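Local coordinates for hypothetical protein, IPT/TIG domain protein (Bacteroides ovatus, PDB 4HW6), which is of unknown function but, with an IPT/TIG domain joined to a six-bladed beta-propeller, probably binds carbohydrate as an auxiliary nutrient-binding protein, at residues V267-K272 with A287-N292; C296-D301 with P312-G317; D326-G331 with T371-V376; A332-P337 with F357-R362. All blocks are in the same frame, centred on the assembly; numbering follows the deposited sequence.

All four contacts belong to the beta-propeller part of the chain. Going from the N terminus, contact 1 comes first: it closes a short loop from the end of strand 265-268 to strand 286-291, tying a five-stranded sheet to the four-stranded one that follows. Contact 2 follows in series and forms the outer hairpin of that second sheet; Tyr298 within it touches both segments of contact 1. Contact 3 then closes a longer loop, pairing strand 327-328 with strand 375-380 of the following sheet. Contact 4 lies within this loop and sets residues 332-337 against strand 355-361 of the same sheet. No contacts cross. Gly317 meeting Gly329, and Asn292 meeting Pro337, join neighbouring sheets.

Contact 1: V267-K272 with A287-N292; sequences VMMDTK and AYIIYN
CG of Tyr291 stands anti to its carbonyl carbon (chi1 -77°), which sends the ring off strand 286-291 toward the loop that follows strand 265-268, while Asp270 CG takes the crowded position between backbone N and carbonyl carbon (chi1 67°) and turns its carboxylate to meet it. The Tyr291 OH donates to Asp270 OD1 at 2.7 Å. That oxygen lies in the plane of the ring, whereas the phenol comes to it from above the carboxylate plane, the two planes being nearly perpendicular. A second donor, Thr271 OG1, reaches Asp270 OD1 at 2.8 Å. A water also bonds the phenol, donating to Tyr291 OH and accepting from Asp270 N. Tip to tip with the phenol, selenomethionine Met269 bends at chi3 (62°) so that CE, oblique to the ring, approaches Tyr291 CE1 to 3.6 Å and Ile289 CG2 to 3.9 Å. An alanine at Tyr291 would lose the phenol bond and the ring against Met269 CE, and would probably loosen the join between the two sheets. Since Asp270 OD2 is also hydrogen-bonded to Tyr298 OH, the carboxylate is gripped by hydroxyls at both oxygens, a setting likely to favour its ionised form.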
# COMPACT_ATOMS: atom_id res chain seq x y z
N VAL A 267 -19.88 4.21 -22.10
CA VAL A 267 -20.00 5.67 -22.20
C VAL A 267 -18.89 6.21 -23.07
O VAL A 267 -17.81 5.63 -23.13
CB VAL A 267 -19.97 6.32 -20.79
CG1 VAL A 267 -18.58 6.29 -20.17
CG2 VAL A 267 -20.54 7.74 -20.82
N MSE A 268 -19.14 7.33 -23.75
CA MSE A 268 -18.08 8.01 -24.50
C MSE A 268 -17.12 8.68 -23.53
O MSE A 268 -17.51 9.12 -22.44
CB MSE A 268 -18.64 9.09 -25.43
CG MSE A 268 -19.49 8.56 -26.56
SE MSE A 268 -18.54 7.33 -27.72
CE MSE A 268 -16.97 8.36 -28.30
N MSE A 269 -15.86 8.78 -23.94
CA MSE A 269 -14.85 9.56 -23.24
C MSE A 269 -14.40 10.69 -24.15
O MSE A 269 -14.61 10.68 -25.36
CB MSE A 269 -13.65 8.69 -22.83
CG MSE A 269 -13.91 7.84 -21.61
SE MSE A 269 -12.36 6.73 -21.15
CE MSE A 269 -11.13 8.21 -20.79
N ASP A 270 -13.79 11.70 -23.55
CA ASP A 270 -13.38 12.87 -24.30
C ASP A 270 -11.97 12.74 -24.91
O ASP A 270 -11.51 13.65 -25.60
CB ASP A 270 -13.50 14.14 -23.43
CG ASP A 270 -12.52 14.17 -22.27
OD1 ASP A 270 -11.64 13.29 -22.12
OD2 ASP A 270 -12.65 15.11 -21.47
N THR A 271 -11.31 11.61 -24.64
CA THR A 271 -9.91 11.36 -25.03
C THR A 271 -9.73 9.89 -25.38
O THR A 271 -10.32 9.02 -24.77
CB THR A 271 -8.98 11.73 -23.84
OG1 THR A 271 -9.24 13.08 -23.46
CG2 THR A 271 -7.47 11.58 -24.18
N LYS A 272 -8.91 9.64 -26.38
CA LYS A 272 -8.46 8.28 -26.69
C LYS A 272 -6.98 8.36 -26.99
O LYS A 272 -6.36 9.42 -26.84
CB LYS A 272 -9.22 7.72 -27.90
CG LYS A 272 -9.05 8.50 -29.19
CD LYS A 272 -9.75 7.82 -30.37
CE LYS A 272 -9.60 8.63 -31.64
NZ LYS A 272 -10.14 7.88 -32.79
N ALA A 287 -16.26 5.27 -10.32
CA ALA A 287 -14.85 4.93 -10.51
C ALA A 287 -14.05 6.18 -10.82
O ALA A 287 -14.58 7.11 -11.38
CB ALA A 287 -14.69 3.94 -11.67
N TYR A 288 -12.77 6.17 -10.50
CA TYR A 288 -11.84 7.10 -11.09
C TYR A 288 -11.28 6.56 -12.39
O TYR A 288 -11.01 5.35 -12.53
CB TYR A 288 -10.68 7.42 -10.16
CG TYR A 288 -10.99 8.40 -9.04
CD1 TYR A 288 -11.73 9.55 -9.25
CD2 TYR A 288 -10.53 8.16 -7.76
CE1 TYR A 288 -12.01 10.44 -8.20
CE2 TYR A 288 -10.80 9.03 -6.71
CZ TYR A 288 -11.54 10.16 -6.93
OH TYR A 288 -11.83 11.02 -5.90
N ILE A 289 -11.11 7.46 -13.34
CA ILE A 289 -10.37 7.22 -14.55
C ILE A 289 -9.10 8.08 -14.51
O ILE A 289 -9.16 9.33 -14.60
CB ILE A 289 -11.16 7.61 -15.81
CG1 ILE A 289 -12.59 7.06 -15.78
CG2 ILE A 289 -10.41 7.16 -17.06
CD1 ILE A 289 -13.50 7.72 -16.81
N ILE A 290 -7.97 7.41 -14.31
CA ILE A 290 -6.68 8.07 -14.31
C ILE A 290 -6.19 8.22 -15.74
O ILE A 290 -6.06 7.22 -16.44
CB ILE A 290 -5.65 7.32 -13.47
CG1 ILE A 290 -6.18 7.08 -12.04
CG2 ILE A 290 -4.35 8.13 -13.43
CD1 ILE A 290 -5.25 6.23 -11.19
N TYR A 291 -6.00 9.47 -16.19
CA TYR A 291 -5.49 9.75 -17.52
C TYR A 291 -3.98 9.74 -17.38
O TYR A 291 -3.34 10.75 -17.10
CB TYR A 291 -5.97 11.11 -18.05
CG TYR A 291 -7.38 11.21 -18.56
CD1 TYR A 291 -8.45 10.51 -17.98
CD2 TYR A 291 -7.67 12.03 -19.65
CE1 TYR A 291 -9.74 10.62 -18.48
CE2 TYR A 291 -8.96 12.16 -20.14
CZ TYR A 291 -10.00 11.47 -19.55
OH TYR A 291 -11.29 11.60 -20.07
N ASN A 292 -3.38 8.55 -17.52
CA ASN A 292 -1.96 8.40 -17.24
C ASN A 292 -1.06 9.30 -18.08
O ASN A 292 -0.06 9.78 -17.60
CB ASN A 292 -1.50 6.94 -17.44
CG ASN A 292 -2.39 5.92 -16.77
OD1 ASN A 292 -2.87 5.00 -17.42
ND2 ASN A 292 -2.61 6.06 -15.45
O HOH W 1 -14.01 11.44 -20.62

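Contact 2: C296-D301 with P312-G317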
# COMPACT_ATOMS: atom_id res chain seq x y z
N CYS A 296 -4.29 13.94 -15.41
CA CYS A 296 -5.52 14.31 -14.73
C CYS A 296 -6.29 13.06 -14.35
O CYS A 296 -5.98 11.95 -14.82
CB CYS A 296 -6.33 15.29 -15.55
SG CYS A 296 -6.74 14.70 -17.18
N ILE A 297 -7.22 13.23 -13.42
CA ILE A 297 -8.08 12.16 -12.97
C ILE A 297 -9.54 12.61 -13.14
O ILE A 297 -9.91 13.72 -12.74
CB ILE A 297 -7.81 11.79 -11.48
CG1 ILE A 297 -6.37 11.31 -11.28
CG2 ILE A 297 -8.82 10.72 -11.02
CD1 ILE A 297 -5.97 11.08 -9.82
N TYR A 298 -10.34 11.75 -13.75
CA TYR A 298 -11.76 11.99 -13.90
C TYR A 298 -12.53 11.00 -13.04
O TYR A 298 -11.98 9.96 -12.60
CB TYR A 298 -12.19 11.75 -15.36
CG TYR A 298 -11.90 12.81 -16.39
CD1 TYR A 298 -10.62 13.32 -16.56
CD2 TYR A 298 -12.90 13.24 -17.26
CE1 TYR A 298 -10.35 14.26 -17.56
CE2 TYR A 298 -12.63 14.18 -18.24
CZ TYR A 298 -11.35 14.69 -18.39
OH TYR A 298 -11.09 15.61 -19.40
N ARG A 299 -13.81 11.31 -12.83
CA ARG A 299 -14.73 10.38 -12.18
C ARG A 299 -15.87 10.01 -13.12
O ARG A 299 -16.42 10.88 -13.83
CB ARG A 299 -15.28 11.01 -10.89
CG ARG A 299 -16.50 10.30 -10.29
CD ARG A 299 -16.71 10.64 -8.84
NE ARG A 299 -18.09 10.48 -8.41
CZ ARG A 299 -18.53 10.74 -7.18
NH1 ARG A 299 -17.69 11.18 -6.26
NH2 ARG A 299 -19.81 10.59 -6.86
N VAL A 300 -16.27 8.74 -13.10
CA VAL A 300 -17.43 8.25 -13.85
C VAL A 300 -18.41 7.61 -12.87
O VAL A 300 -18.07 6.68 -12.13
CB VAL A 300 -17.02 7.32 -15.01
CG1 VAL A 300 -16.19 6.13 -14.52
CG2 VAL A 300 -18.28 6.89 -15.76
N ASP A 301 -19.61 8.15 -12.80
CA ASP A 301 -20.63 7.66 -11.89
C ASP A 301 -21.35 6.44 -12.47
O ASP A 301 -21.51 6.33 -13.68
CB ASP A 301 -21.66 8.76 -11.59
CG ASP A 301 -21.09 9.90 -10.73
OD1 ASP A 301 -20.30 9.63 -9.82
OD2 ASP A 301 -21.45 11.06 -10.96
N PRO A 312 -18.28 11.07 -17.89
CA PRO A 312 -17.17 11.34 -16.95
C PRO A 312 -16.86 12.81 -16.83
O PRO A 312 -17.03 13.57 -17.80
CB PRO A 312 -15.97 10.65 -17.59
CG PRO A 312 -16.59 9.60 -18.48
CD PRO A 312 -17.84 10.25 -19.02
N TYR A 313 -16.40 13.21 -15.65
CA TYR A 313 -16.00 14.60 -15.43
C TYR A 313 -14.67 14.68 -14.72
O TYR A 313 -14.36 13.82 -13.90
CB TYR A 313 -17.08 15.37 -14.65
CG TYR A 313 -17.42 14.82 -13.30
CD1 TYR A 313 -16.70 15.20 -12.17
CD2 TYR A 313 -18.47 13.92 -13.13
CE1 TYR A 313 -17.00 14.69 -10.94
CE2 TYR A 313 -18.80 13.43 -11.87
CZ TYR A 313 -18.05 13.82 -10.79
OH TYR A 313 -18.37 13.37 -9.51
N ILE A 314 -13.92 15.75 -14.97
CA ILE A 314 -12.60 15.90 -14.36
C ILE A 314 -12.72 16.24 -12.88
O ILE A 314 -13.62 17.01 -12.46
CB ILE A 314 -11.73 16.95 -15.11
CG1 ILE A 314 -10.28 16.88 -14.68
CG2 ILE A 314 -12.28 18.37 -14.92
CD1 ILE A 314 -9.37 17.62 -15.64
N VAL A 315 -11.83 15.62 -12.09
CA VAL A 315 -11.77 15.87 -10.66
C VAL A 315 -10.53 16.67 -10.26
O VAL A 315 -10.64 17.60 -9.44
CB VAL A 315 -11.88 14.55 -9.86
CG1 VAL A 315 -11.64 14.76 -8.37
CG2 VAL A 315 -13.27 13.95 -10.11
N CYS A 316 -9.38 16.33 -10.81
CA CYS A 316 -8.16 17.04 -10.51
C CYS A 316 -7.15 17.03 -11.63
O CYS A 316 -7.23 16.23 -12.56
CB CYS A 316 -7.53 16.55 -9.19
SG CYS A 316 -6.86 14.90 -9.31
N GLY A 317 -6.22 17.95 -11.55
CA GLY A 317 -5.26 18.15 -12.61
C GLY A 317 -5.83 19.00 -13.72
O GLY A 317 -6.98 19.44 -13.68
O HOH W 2 -20.92 12.73 -9.13
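A beta hairpin with a classic beta bulge forms the outer side of this propeller blade: strand 313-315 is the edge strand, paired antiparallel with strand 296-301. At the bulge Val315 and Cys316 both face Ile297, whose O accepts from Val315 N at 2.8 Å and, less closely, from Cys316 N at 3.3 Å. The register slips by one residue there. Branched Ile314 is the bump set on the flat Tyr298 ring: it lays CB over one face, 3.9 Å from the centroid and only 12° off its normal, while its CD1 touches both Cys296 CB (3.8 Å) and Tyr298 CE1. Pro312 fills the corner between Tyr298 and Val300, closing in at the edge of the ring with its CG alongside Val300. On the face bearing Arg299 and Tyr313, the extended arginine runs side by side with the tyrosine; Arg299 CB covers one face of the Tyr313 ring, and Val315 CG2 sits 3.6 Å from Arg299 CB. The guanidinium also makes a cation-pi contact with Trp286. Arg299 NE donates to the syn lone pair of Asp301 OD1 at 2.8 Å, the oxygen lying in the guanidinium plane. Tyr313 OH rests above one face of that guanidinium, and a single water joins the hairpin's two strands there, 2.7 Å from Tyr313 OH and 2.5 Å from Asp301 OD2.

Contact 3: D326-G331 with T371-V376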
# COMPACT_ATOMS: atom_id res chain seq x y z
N ASP A 326 0.47 20.75 -5.67
CA ASP A 326 -0.60 20.34 -4.77
C ASP A 326 -1.67 21.43 -4.74
O ASP A 326 -1.37 22.62 -4.94
CB ASP A 326 -0.08 20.04 -3.37
CG ASP A 326 0.79 18.78 -3.30
OD1 ASP A 326 0.65 17.88 -4.12
OD2 ASP A 326 1.61 18.68 -2.37
N GLY A 327 -2.91 21.05 -4.47
CA GLY A 327 -3.98 22.03 -4.32
C GLY A 327 -5.33 21.41 -4.57
O GLY A 327 -5.51 20.18 -4.52
N MSE A 328 -6.30 22.27 -4.86
CA MSE A 328 -7.69 21.87 -4.87
C MSE A 328 -8.09 21.57 -6.30
O MSE A 328 -7.98 22.43 -7.17
CB MSE A 328 -8.56 22.99 -4.30
CG MSE A 328 -9.99 22.64 -4.24
SE MSE A 328 -10.31 21.12 -2.98
CE MSE A 328 -9.45 21.80 -1.69
N GLY A 329 -8.55 20.34 -6.54
CA GLY A 329 -9.13 19.96 -7.82
C GLY A 329 -8.30 20.34 -9.03
O GLY A 329 -7.14 19.96 -9.16
N THR A 330 -8.92 21.06 -9.95
CA THR A 330 -8.28 21.42 -11.21
C THR A 330 -7.25 22.54 -11.08
O THR A 330 -6.66 22.97 -12.08
CB THR A 330 -9.33 21.76 -12.28
OG1 THR A 330 -10.10 22.90 -11.87
CG2 THR A 330 -10.25 20.53 -12.58
N GLY A 331 -7.04 23.00 -9.85
CA GLY A 331 -5.89 23.86 -9.54
C GLY A 331 -4.61 23.09 -9.22
O GLY A 331 -3.49 23.66 -9.22
N THR A 371 -8.30 13.44 -2.03
CA THR A 371 -9.32 13.29 -1.01
C THR A 371 -10.70 13.45 -1.62
O THR A 371 -10.82 13.90 -2.77
CB THR A 371 -9.13 14.32 0.11
OG1 THR A 371 -9.43 15.64 -0.40
CG2 THR A 371 -7.70 14.28 0.61
N PRO A 372 -11.74 13.05 -0.87
CA PRO A 372 -13.09 13.17 -1.42
C PRO A 372 -13.53 14.59 -1.76
O PRO A 372 -14.38 14.76 -2.63
CB PRO A 372 -13.97 12.60 -0.31
CG PRO A 372 -13.08 11.60 0.37
CD PRO A 372 -11.72 12.26 0.38
N GLU A 373 -12.96 15.61 -1.13
CA GLU A 373 -13.28 16.98 -1.56
C GLU A 373 -12.60 17.38 -2.87
O GLU A 373 -12.88 18.44 -3.42
CB GLU A 373 -12.96 17.98 -0.45
CG GLU A 373 -11.49 18.28 -0.20
CD GLU A 373 -11.26 19.40 0.82
OE1 GLU A 373 -12.19 20.19 1.06
OE2 GLU A 373 -10.15 19.50 1.39
N GLY A 374 -11.70 16.53 -3.37
CA GLY A 374 -10.92 16.87 -4.53
C GLY A 374 -9.56 17.49 -4.27
O GLY A 374 -8.92 17.97 -5.20
N ARG A 375 -9.07 17.44 -3.05
CA ARG A 375 -7.76 18.03 -2.76
C ARG A 375 -6.65 17.04 -3.03
O ARG A 375 -6.78 15.87 -2.70
CB ARG A 375 -7.66 18.51 -1.32
CG ARG A 375 -6.34 19.22 -1.03
CD ARG A 375 -6.29 19.92 0.32
NE ARG A 375 -7.09 21.15 0.36
CZ ARG A 375 -6.76 22.33 -0.19
NH1 ARG A 375 -5.63 22.51 -0.88
NH2 ARG A 375 -7.60 23.35 -0.07
N VAL A 376 -5.57 17.51 -3.65
CA VAL A 376 -4.42 16.68 -3.97
C VAL A 376 -3.28 17.12 -3.07
O VAL A 376 -2.94 18.30 -3.07
CB VAL A 376 -3.96 16.85 -5.43
CG1 VAL A 376 -2.70 16.00 -5.66
CG2 VAL A 376 -5.08 16.46 -6.38
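Selenomethionine Met328 lays its methyl over one face of the Arg375 guanidinium, with CE 3.1 Å from Arg375 CZ and 2.9 Å from Arg375 NH2, a tight fit. The approach follows from the torsions: CG of Met328 is anti to the backbone N, then the chain bends at chi2 (64°) and again at chi3 (50°), folding the tip back across the neighbouring strand. Arg375 also leaves its backbone with CG anti to N but turns at chi3 (-73°), so the two side chains cross at about a right angle. Met328 SE lies 3.7 Å from Glu373 O, and the Glu373 carboxylate stands near the same methyl while making a long salt bridge to Arg375 NE.

Alongside these side chains the backbones pair antiparallel. Val376 N gives a nearly straight bond to Gly327 O at 2.8 Å, and Gly327 N returns one to Val376 O at 3.1 Å. Beyond the non-hydrogen-bonded pair of Met328 and Arg375, Gly329 N reaches Gly374 O at 2.7 Å, coming from above the carbonyl plane. Gly327 and Gly374 have backbone angles at which a CB would strike the preceding carbonyl O, and Gly329 has a positive phi, so all three suit glycine. Gly374 ends a type I turn from Thr371, whose OG1 accepts from Arg375 N at 3.2 Å. Asp326 turns its carboxylate to Arg368 and Thr378, and Val376 packs on Ala332. Strand 327-328 adds a short fifth strand outside the four-stranded antiparallel meander that is typical of a beta-propeller blade.

Contact 4: A332-P337 with F357-R362; sequences ARLWGP and FYFCDR
Around the Phe359 ring the contacts gather at the rim: Leu334 CD2 comes to the edge, 3.8 Å from Phe359 CZ, while Asp361 OD1 and Phe357 O, two residues earlier in the strand, also lie in its plane. Leu334 crosses the phenylalanine at about a right angle, and Pro337 CB approaches Phe359 CD2 obliquely at 4.0 Å. The ring points here because CG of Phe359 takes the crowded position between backbone N and carbonyl carbon (chi1 64°).

A second flat group that carries the contact is the Asp361 carboxylate, held out by a CG roughly anti to the backbone N (chi1 -153°). It faces the backbone of the loop: Trp335 N donates to Asp361 OD1 at 3.0 Å from above the carboxylate plane, and more weakly to Asp361 OD2 at 3.1 Å. Pro337, side by side with Asp361 in a non-hydrogen-bonded antiparallel pair, has no N-H to offer, and its CA instead approaches Cys360 O at 3.4 Å. One residue on, Arg362 N donates to Gly336 O at 2.9 Å, well above the carbonyl plane; Gly336 has a positive phi, which favours glycine. The extended Arg362 side chain leads off to Thr405 in the following sheet.

Asp361 OD2 also meets Ser364 and forms a salt bridge with Arg368. An alanine at Asp361 would remove the acceptor of Trp335 N and the partner of Arg368, and would probably leave the loop before strand 337-344 less firmly held. Compensated by a positive charge and several donors, this buried carboxylate is likely to stay ionised while it joins loop 332-337 to the end of strand 355-361.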
# COMPACT_ATOMS: atom_id res chain seq x y z
N ALA A 332 -4.76 21.79 -8.96
CA ALA A 332 -3.61 20.89 -8.81
C ALA A 332 -3.06 20.56 -10.19
O ALA A 332 -3.75 20.68 -11.20
CB ALA A 332 -4.01 19.59 -8.12
N ARG A 333 -1.79 20.16 -10.21
CA ARG A 333 -1.16 19.57 -11.37
C ARG A 333 -0.57 18.23 -11.00
O ARG A 333 0.01 18.08 -9.91
CB ARG A 333 -0.08 20.47 -11.93
CG ARG A 333 -0.58 21.84 -12.37
CD ARG A 333 -1.45 21.72 -13.62
NE ARG A 333 -1.92 23.01 -14.09
CZ ARG A 333 -3.08 23.58 -13.74
NH1 ARG A 333 -3.90 23.00 -12.87
NH2 ARG A 333 -3.37 24.79 -14.25
N LEU A 334 -0.76 17.27 -11.91
CA LEU A 334 -0.22 15.93 -11.80
C LEU A 334 0.81 15.73 -12.89
O LEU A 334 0.85 16.52 -13.85
CB LEU A 334 -1.32 14.88 -11.94
CG LEU A 334 -2.56 15.04 -11.07
CD1 LEU A 334 -3.47 13.83 -11.22
CD2 LEU A 334 -2.28 15.31 -9.61
N TRP A 335 1.62 14.69 -12.74
CA TRP A 335 2.64 14.39 -13.73
C TRP A 335 2.82 12.88 -13.85
O TRP A 335 3.55 12.24 -13.09
CB TRP A 335 3.96 15.11 -13.43
CG TRP A 335 4.86 15.23 -14.66
CD1 TRP A 335 4.67 14.67 -15.87
CD2 TRP A 335 6.10 15.93 -14.74
NE1 TRP A 335 5.68 15.01 -16.73
CE2 TRP A 335 6.59 15.76 -16.05
CE3 TRP A 335 6.87 16.64 -13.82
CZ2 TRP A 335 7.81 16.30 -16.48
CZ3 TRP A 335 8.07 17.19 -14.25
CH2 TRP A 335 8.52 17.01 -15.56
N GLY A 336 2.14 12.32 -14.84
CA GLY A 336 2.14 10.88 -15.06
C GLY A 336 1.52 10.05 -13.97
O GLY A 336 2.13 9.08 -13.51
N PRO A 337 0.28 10.38 -13.57
CA PRO A 337 -0.37 9.57 -12.56
C PRO A 337 -0.59 8.17 -13.12
O PRO A 337 -1.07 8.02 -14.24
CB PRO A 337 -1.70 10.27 -12.35
CG PRO A 337 -1.98 10.98 -13.64
CD PRO A 337 -0.60 11.42 -14.09
N PHE A 357 -7.78 8.32 -1.86
CA PHE A 357 -7.27 7.69 -3.07
C PHE A 357 -5.76 7.99 -3.16
O PHE A 357 -5.36 9.13 -3.46
CB PHE A 357 -8.02 8.20 -4.29
CG PHE A 357 -7.72 7.44 -5.57
CD1 PHE A 357 -8.12 6.10 -5.71
CD2 PHE A 357 -7.09 8.07 -6.64
CE1 PHE A 357 -7.87 5.40 -6.89
CE2 PHE A 357 -6.86 7.38 -7.81
CZ PHE A 357 -7.25 6.05 -7.93
N TYR A 358 -4.93 6.98 -2.90
CA TYR A 358 -3.47 7.11 -3.00
C TYR A 358 -3.02 6.66 -4.35
O TYR A 358 -3.39 5.59 -4.82
CB TYR A 358 -2.76 6.25 -1.94
CG TYR A 358 -2.90 6.78 -0.54
CD1 TYR A 358 -4.10 6.67 0.18
CD2 TYR A 358 -1.81 7.36 0.09
CE1 TYR A 358 -4.20 7.16 1.46
CE2 TYR A 358 -1.91 7.89 1.36
CZ TYR A 358 -3.08 7.77 2.04
OH TYR A 358 -3.10 8.29 3.29
N PHE A 359 -2.20 7.48 -5.01
CA PHE A 359 -1.71 7.14 -6.31
C PHE A 359 -0.26 7.50 -6.53
O PHE A 359 0.29 8.43 -5.90
CB PHE A 359 -2.58 7.75 -7.43
CG PHE A 359 -2.59 9.26 -7.47
CD1 PHE A 359 -3.40 10.00 -6.63
CD2 PHE A 359 -1.79 9.94 -8.37
CE1 PHE A 359 -3.39 11.40 -6.68
CE2 PHE A 359 -1.79 11.32 -8.43
CZ PHE A 359 -2.58 12.05 -7.59
N CYS A 360 0.37 6.74 -7.43
CA CYS A 360 1.73 7.03 -7.83
C CYS A 360 1.74 8.04 -8.98
O CYS A 360 1.07 7.85 -9.98
CB CYS A 360 2.41 5.74 -8.27
SG CYS A 360 2.74 4.69 -6.85
N ASP A 361 2.47 9.13 -8.78
CA ASP A 361 2.59 10.19 -9.78
C ASP A 361 3.99 9.96 -10.33
O ASP A 361 4.97 10.43 -9.77
CB ASP A 361 2.40 11.54 -9.10
CG ASP A 361 1.86 12.64 -10.03
OD1 ASP A 361 0.98 12.36 -10.88
OD2 ASP A 361 2.30 13.80 -9.86
N ARG A 362 4.08 9.18 -11.40
CA ARG A 362 5.32 8.62 -11.85
C ARG A 362 6.37 9.66 -12.18
O ARG A 362 7.56 9.52 -11.81
CB ARG A 362 5.05 7.71 -13.05
CG ARG A 362 6.28 7.05 -13.65
CD ARG A 362 5.88 6.17 -14.82
NE ARG A 362 7.03 5.78 -15.64
CZ ARG A 362 7.57 4.56 -15.73
NH1 ARG A 362 7.16 3.52 -15.01
NH2 ARG A 362 8.59 4.37 -16.58